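Local coordinates for protein mosquitocidal toxin (Bacillus sphaericus, PDB 2CB4) that probably transfers ADP-ribose from NAD to target proteins, this chain being the catalytic domain of a larger mosquito-killing toxin, at residues Arg128-Asn133 / Pro267-Leu272. The protein carries 1 engineered substitution. Residues are numbered along the deposited sequence; the frame is centred on the assembly and turned at random.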
loop_
_atom_site.group_PDB
_atom_site.type_symbol
_atom_site.label_atom_id
_atom_site.label_comp_id
_atom_site.label_asym_id
_atom_site.label_seq_id
_atom_site.Cartn_x
_atom_site.Cartn_y
_atom_site.Cartn_z
ATOM N N ARG A 128 -16.579 43.331 -1.801
ATOM C CA ARG A 128 -17.667 44.115 -1.220
ATOM C C ARG A 128 -18.845 44.302 -2.130
ATOM O O ARG A 128 -18.674 44.510 -3.325
ATOM C CB ARG A 128 -17.156 45.498 -0.795
ATOM C CG ARG A 128 -15.914 45.465 0.106
ATOM C CD ARG A 128 -15.549 46.854 0.584
ATOM N NE ARG A 128 -16.577 47.391 1.463
ATOM C CZ ARG A 128 -16.874 48.682 1.593
ATOM N NH1 ARG A 128 -16.216 49.593 0.899
ATOM N NH2 ARG A 128 -17.840 49.061 2.425
ATOM N N ALA A 129 -20.051 44.268 -1.548
ATOM C CA ALA A 129 -21.261 44.557 -2.305
ATOM C C ALA A 129 -21.136 46.079 -2.662
ATOM O O ALA A 129 -20.559 46.872 -1.898
ATOM C CB ALA A 129 -22.490 44.291 -1.452
ATOM N N ARG A 130 -21.629 46.472 -3.832
ATOM C CA ARG A 130 -21.519 47.853 -4.278
ATOM C C ARG A 130 -22.857 48.553 -4.351
ATOM O O ARG A 130 -23.857 47.982 -4.790
ATOM C CB ARG A 130 -20.852 47.920 -5.638
ATOM C CG ARG A 130 -19.406 47.549 -5.641
ATOM C CD ARG A 130 -18.949 47.521 -7.083
ATOM N NE ARG A 130 -18.568 48.852 -7.524
ATOM C CZ ARG A 130 -19.062 49.499 -8.577
ATOM N NH1 ARG A 130 -19.971 48.973 -9.384
ATOM N NH2 ARG A 130 -18.600 50.703 -8.845
ATOM N N TYR A 131 -22.862 49.813 -3.923
ATOM C CA TYR A 131 -24.090 50.612 -3.896
ATOM C C TYR A 131 -23.886 51.960 -4.526
ATOM O O TYR A 131 -22.777 52.483 -4.523
ATOM C CB TYR A 131 -24.549 50.772 -2.434
ATOM C CG TYR A 131 -24.929 49.445 -1.831
ATOM C CD1 TYR A 131 -26.227 48.936 -1.986
ATOM C CD2 TYR A 131 -23.982 48.650 -1.208
ATOM C CE1 TYR A 131 -26.568 47.685 -1.498
ATOM C CE2 TYR A 131 -24.317 47.384 -0.701
ATOM C CZ TYR A 131 -25.599 46.909 -0.872
ATOM O OH TYR A 131 -25.940 45.684 -0.373
ATOM N N ASN A 132 -24.950 52.526 -5.082
ATOM C CA ASN A 132 -24.839 53.882 -5.640
ATOM C C ASN A 132 -25.108 54.890 -4.491
ATOM O O ASN A 132 -25.209 54.509 -3.308
ATOM C CB ASN A 132 -25.739 54.120 -6.870
ATOM C CG ASN A 132 -27.190 54.125 -6.541
ATOM O OD1 ASN A 132 -27.584 54.092 -5.370
ATOM N ND2 ASN A 132 -28.020 54.087 -7.576
ATOM N N ASN A 133 -25.197 56.194 -4.801
ATOM C CA ASN A 133 -25.422 57.187 -3.711
ATOM C C ASN A 133 -26.790 57.128 -3.017
ATOM O O ASN A 133 -26.934 57.451 -1.819
ATOM C CB ASN A 133 -24.903 58.594 -4.073
ATOM C CG ASN A 133 -23.376 58.613 -4.148
ATOM O OD1 ASN A 133 -22.709 57.778 -3.521
ATOM N ND2 ASN A 133 -22.829 59.553 -4.940
ATOM N N PRO A 267 -17.786 45.334 -14.183
ATOM C CA PRO A 267 -18.203 45.594 -15.562
ATOM C C PRO A 267 -18.861 46.953 -15.834
ATOM O O PRO A 267 -18.748 47.493 -16.937
ATOM C CB PRO A 267 -19.171 44.432 -15.871
ATOM C CG PRO A 267 -19.634 43.951 -14.555
ATOM C CD PRO A 267 -18.585 44.266 -13.542
ATOM N N ASN A 268 -19.592 47.471 -14.853
ATOM C CA ASN A 268 -20.294 48.723 -15.010
ATOM C C ASN A 268 -20.859 49.123 -13.655
ATOM O O ASN A 268 -20.591 48.472 -12.639
ATOM C CB ASN A 268 -21.420 48.536 -16.030
ATOM C CG ASN A 268 -22.360 47.387 -15.670
ATOM O OD1 ASN A 268 -22.967 47.373 -14.600
ATOM N ND2 ASN A 268 -22.467 46.416 -16.567
ATOM N N ASN A 269 -21.636 50.198 -13.634
ATOM C CA ASN A 269 -22.244 50.687 -12.400
ATOM C C ASN A 269 -23.741 50.687 -12.510
ATOM O O ASN A 269 -24.419 51.473 -11.854
ATOM C CB ASN A 269 -21.798 52.103 -12.100
ATOM C CG ASN A 269 -20.318 52.205 -11.842
ATOM O OD1 ASN A 269 -19.700 51.326 -11.251
ATOM N ND2 ASN A 269 -19.749 53.312 -12.245
ATOM N N ASN A 270 -24.260 49.812 -13.346
ATOM C CA ASN A 270 -25.690 49.713 -13.525
ATOM C C ASN A 270 -26.360 49.130 -12.304
ATOM O O ASN A 270 -25.730 48.431 -11.491
ATOM C CB ASN A 270 -26.008 48.865 -14.750
ATOM C CG ASN A 270 -25.416 49.442 -16.011
ATOM O OD1 ASN A 270 -25.007 50.611 -16.046
ATOM N ND2 ASN A 270 -25.318 48.624 -17.039
ATOM N N LEU A 271 -27.647 49.422 -12.171
ATOM C CA LEU A 271 -28.402 48.910 -11.060
ATOM C C LEU A 271 -28.563 47.403 -11.227
ATOM O O LEU A 271 -28.846 46.892 -12.327
ATOM C CB LEU A 271 -29.770 49.586 -10.971
ATOM C CG LEU A 271 -29.826 51.075 -10.582
ATOM C CD1 LEU A 271 -31.262 51.554 -10.835
ATOM C CD2 LEU A 271 -29.431 51.309 -9.119
ATOM N N LEU A 272 -28.385 46.704 -10.121
ATOM C CA LEU A 272 -28.512 45.274 -10.106
ATOM C C LEU A 272 -29.956 44.992 -9.792
ATOM O O LEU A 272 -30.274 44.433 -8.757
ATOM C CB LEU A 272 -27.601 44.703 -9.020
ATOM C CG LEU A 272 -27.156 43.276 -9.256
ATOM C CD1 LEU A 272 -26.385 43.143 -10.579
ATOM C CD2 LEU A 272 -26.352 42.847 -8.064
#
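Arg130 reaches across to Asn269 and closes the end of its guanidinium group on a single oxygen, the side-chain OD1. The shorter of the two bonds runs from Arg130 NH2 to Asn269 OD1, at 2.7 Å and with an N-H...O angle of 153°. Its companion, from Arg130 NH1 to Asn269 OD1, is longer at 3.0 Å and more bent. OD1 lies almost in the guanidinium plane, so both N-H groups meet it at the edge, yet the amide is turned 36° against that plane. NH1 lies on a lone pair in the carbonyl plane, whereas NH2 stands above that plane. The arginine chain is extended from CA to CD and then bends at chi3 (85°), and the guanidinium meets the asparagine end-on.

A weak third bond joins Arg130 NH1 to the backbone O of Asn268 at 3.4 Å, and NH1 also donates to Thr139 O. The neighbouring backbone is shaped by an Asx turn, in which Asn268 OD1 accepts from Asn270 N at 3.0 Å; the same oxygen is hydrogen-bonded to Thr139 OG1.

Apart from these polar links there is one van der Waals touch, where Asn132 ND2 meets methyl CD2 of Leu271 at 3.5 Å. The other end of that amide, OD1, is held by Leu136 N.

This is a small surface contact, with 148 Å² buried in total. It links the C-terminal end of strand 123-131, within the Scabin-like ADP-ribosyltransferase region, to the loop after strand 264-265. Strand 137-138 pairs with strand 123-131 through Arg130 and Ile138, while backbone hydrogen bonds between Leu272 and Glu137 of that strand, and between Asn270 and Thr139 just after it, place it beside both halves of the contact.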